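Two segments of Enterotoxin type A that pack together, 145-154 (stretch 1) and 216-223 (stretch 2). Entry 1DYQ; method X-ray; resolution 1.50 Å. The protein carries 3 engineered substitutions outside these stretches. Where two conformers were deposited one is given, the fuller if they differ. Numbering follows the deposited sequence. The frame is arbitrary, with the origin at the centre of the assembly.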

# COMPACT_ATOMS: atom_id res chain seq x y z
N LYS A 145 3.38 11.63 -3.58
CA LYS A 145 2.48 12.74 -3.85
C LYS A 145 1.04 12.25 -3.90
O LYS A 145 0.81 11.06 -4.23
CB LYS A 145 2.81 13.39 -5.21
CG LYS A 145 2.78 12.40 -6.35
CD LYS A 145 3.03 12.94 -7.70
CE LYS A 145 4.38 13.60 -7.86
NZ LYS A 145 4.48 14.83 -7.01
N THR A 146 0.12 13.15 -3.69
CA THR A 146 -1.31 12.75 -3.79
C THR A 146 -2.15 13.93 -4.18
O THR A 146 -1.80 15.08 -3.90
CB THR A 146 -1.80 12.07 -2.53
OG1 THR A 146 -3.18 11.61 -2.78
CG2 THR A 146 -1.81 12.97 -1.32
N ASN A 147 -3.25 13.69 -4.88
CA ASN A 147 -4.23 14.74 -5.15
C ASN A 147 -5.42 14.63 -4.21
O ASN A 147 -6.39 15.39 -4.32
CB ASN A 147 -4.74 14.60 -6.61
CG ASN A 147 -3.65 14.73 -7.64
OD1 ASN A 147 -3.04 15.79 -7.78
ND2 ASN A 147 -3.39 13.66 -8.38
N LYS A 148 -5.32 13.76 -3.19
CA LYS A 148 -6.43 13.52 -2.31
C LYS A 148 -6.30 14.19 -0.95
O LYS A 148 -5.24 14.08 -0.31
CB LYS A 148 -6.62 12.00 -2.08
CG LYS A 148 -6.88 11.24 -3.38
CD LYS A 148 -6.98 9.73 -3.06
CE LYS A 148 -7.23 8.97 -4.37
NZ LYS A 148 -6.04 8.88 -5.22
N LYS A 149 -7.37 14.76 -0.44
CA LYS A 149 -7.39 15.31 0.93
C LYS A 149 -7.38 14.19 1.94
O LYS A 149 -6.66 14.18 2.93
CB LYS A 149 -8.69 16.14 1.10
CG LYS A 149 -8.70 17.35 0.16
CD LYS A 149 -10.04 18.08 0.23
CE LYS A 149 -10.14 19.07 -0.93
NZ LYS A 149 -11.49 19.72 -0.94
N ASN A 150 -8.26 13.20 1.69
CA ASN A 150 -8.30 11.97 2.49
C ASN A 150 -7.72 10.85 1.63
O ASN A 150 -8.20 10.63 0.50
CB ASN A 150 -9.79 11.68 2.79
CG ASN A 150 -9.97 10.26 3.28
OD1 ASN A 150 -10.46 9.40 2.54
ND2 ASN A 150 -9.53 10.00 4.49
N VAL A 151 -6.56 10.32 2.01
CA VAL A 151 -5.82 9.39 1.18
C VAL A 151 -5.62 8.07 1.90
O VAL A 151 -5.48 8.02 3.12
CB VAL A 151 -4.46 9.99 0.78
CG1 VAL A 151 -3.57 10.23 2.02
CG2 VAL A 151 -3.73 9.14 -0.23
N THR A 152 -5.61 6.96 1.15
CA THR A 152 -5.32 5.69 1.81
C THR A 152 -3.82 5.70 2.22
O THR A 152 -2.97 6.19 1.47
CB THR A 152 -5.60 4.45 0.98
OG1 THR A 152 -4.87 4.35 -0.20
CG2 THR A 152 -7.12 4.36 0.69
N VAL A 153 -3.58 5.06 3.34
CA VAL A 153 -2.18 4.75 3.71
C VAL A 153 -1.56 3.90 2.64
O VAL A 153 -0.41 4.12 2.21
CB VAL A 153 -2.07 4.10 5.08
CG1 VAL A 153 -0.62 3.61 5.30
CG2 VAL A 153 -2.46 5.08 6.18
N GLN A 154 -2.31 2.96 2.02
CA GLN A 154 -1.83 2.17 0.91
C GLN A 154 -1.24 2.99 -0.21
O GLN A 154 -0.13 2.72 -0.69
CB GLN A 154 -2.95 1.22 0.37
CG GLN A 154 -2.53 0.50 -0.89
CD GLN A 154 -3.49 -0.65 -1.31
OE1 GLN A 154 -3.07 -1.47 -2.13
NE2 GLN A 154 -4.68 -0.61 -0.79
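Stretch 2, residues 216-223: DNKTINSE

Stretch 2 lies beside stretch 1 as an antiparallel β-strand: residues 219-221 pair with 150-152, their axes 4.4 Å apart at closest approach and their N-to-C directions 141° apart, short of the ideal 180°. Ile-220, which covers the most surface, sits opposite Val-151 in a hydrogen-bonded pair: Ile-220 N donates to Val-151 O (2.8 Å) and Val-151 N to Ile-220 O (2.9 Å). Both side chains project from the same face, so Ile-220 CG1 packs 4.1 Å from Val-151 CG1, while Ile-220 CG2 lies 4.0 Å from Val-153 CG2. Branched at CB, Val-151 and Ile-220 suit extended backbone, and the apolar groups of all three residues suit a buried place.

At one end, Ser-222 faces stretch 1 in a loop. Ser-222 N donates to Lys-149 O (2.9 Å), continuing the ladder, and Ser-222 OG donates to Lys-148 O (2.8 Å); a small hydroxyl can satisfy a carbonyl at such close quarters. Ser-222 CB still rests 4.0 Å from Thr-146 CG2.

At the other end, Val-153 N, in the first turn of a helix, donates to Lys-218 O (3.0 Å), carrying the pairing past the strand. Between Lys-218 and Ile-220, Thr-219 lies across from Thr-152, with CA atoms 4.2 Å apart, and Thr-219 OG1 makes a weak hydrogen bond to Val-151 O (3.0 Å).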

# COMPACT_ATOMS: atom_id res chain seq x y z
N ASP A 216 -8.01 -2.93 5.95
CA ASP A 216 -8.79 -2.00 6.74
C ASP A 216 -9.15 -0.72 5.99
O ASP A 216 -9.92 0.11 6.51
CB ASP A 216 -8.03 -1.66 8.02
CG ASP A 216 -6.71 -0.97 7.83
OD1 ASP A 216 -6.16 -0.73 6.75
OD2 ASP A 216 -6.11 -0.62 8.93
N ASN A 217 -8.59 -0.50 4.80
CA ASN A 217 -8.81 0.72 4.04
C ASN A 217 -8.62 1.96 4.91
O ASN A 217 -9.33 2.93 4.84
CB ASN A 217 -10.23 0.74 3.40
CG ASN A 217 -10.28 1.54 2.15
OD1 ASN A 217 -10.27 1.02 1.02
ND2 ASN A 217 -10.32 2.88 2.22
N LYS A 218 -7.50 1.90 5.71
CA LYS A 218 -7.20 3.07 6.54
C LYS A 218 -6.94 4.29 5.67
O LYS A 218 -6.13 4.24 4.73
CB LYS A 218 -5.97 2.76 7.41
CG LYS A 218 -5.55 3.92 8.29
CD LYS A 218 -6.48 4.16 9.45
CE LYS A 218 -5.77 5.09 10.47
NZ LYS A 218 -6.73 5.50 11.52
N THR A 219 -7.57 5.41 6.02
CA THR A 219 -7.37 6.66 5.30
C THR A 219 -6.89 7.72 6.30
O THR A 219 -7.21 7.60 7.48
CB THR A 219 -8.68 7.17 4.67
OG1 THR A 219 -8.43 8.22 3.74
CG2 THR A 219 -9.61 7.70 5.75
N ILE A 220 -6.07 8.61 5.80
CA ILE A 220 -5.60 9.72 6.66
C ILE A 220 -5.69 11.02 5.91
O ILE A 220 -5.76 11.09 4.67
CB ILE A 220 -4.15 9.49 7.14
CG1 ILE A 220 -3.18 9.47 5.98
CG2 ILE A 220 -4.04 8.29 8.06
CD1 ILE A 220 -1.74 9.19 6.31
N ASN A 221 -5.69 12.13 6.67
CA ASN A 221 -5.69 13.46 6.08
C ASN A 221 -4.28 13.85 5.61
O ASN A 221 -3.34 13.77 6.41
CB ASN A 221 -6.19 14.49 7.11
CG ASN A 221 -6.61 15.77 6.40
OD1 ASN A 221 -5.81 16.45 5.80
ND2 ASN A 221 -7.91 16.03 6.41
N SER A 222 -4.16 14.26 4.37
CA SER A 222 -2.84 14.53 3.80
C SER A 222 -2.37 15.93 4.20
O SER A 222 -1.22 16.26 3.96
CB SER A 222 -2.86 14.38 2.28
OG SER A 222 -3.79 15.31 1.72
N GLU A 223 -3.30 16.76 4.68
CA GLU A 223 -3.07 18.10 4.99
C GLU A 223 -2.10 18.10 6.21
O GLU A 223 -2.25 17.59 7.28
CB GLU A 223 -4.20 18.98 5.37
CG GLU A 223 -3.84 20.47 5.48
CD GLU A 223 -5.01 21.37 5.79
OE1 GLU A 223 -5.88 21.00 6.60
OE2 GLU A 223 -5.05 22.50 5.24
O HOH W 1 -4.82 2.05 3.52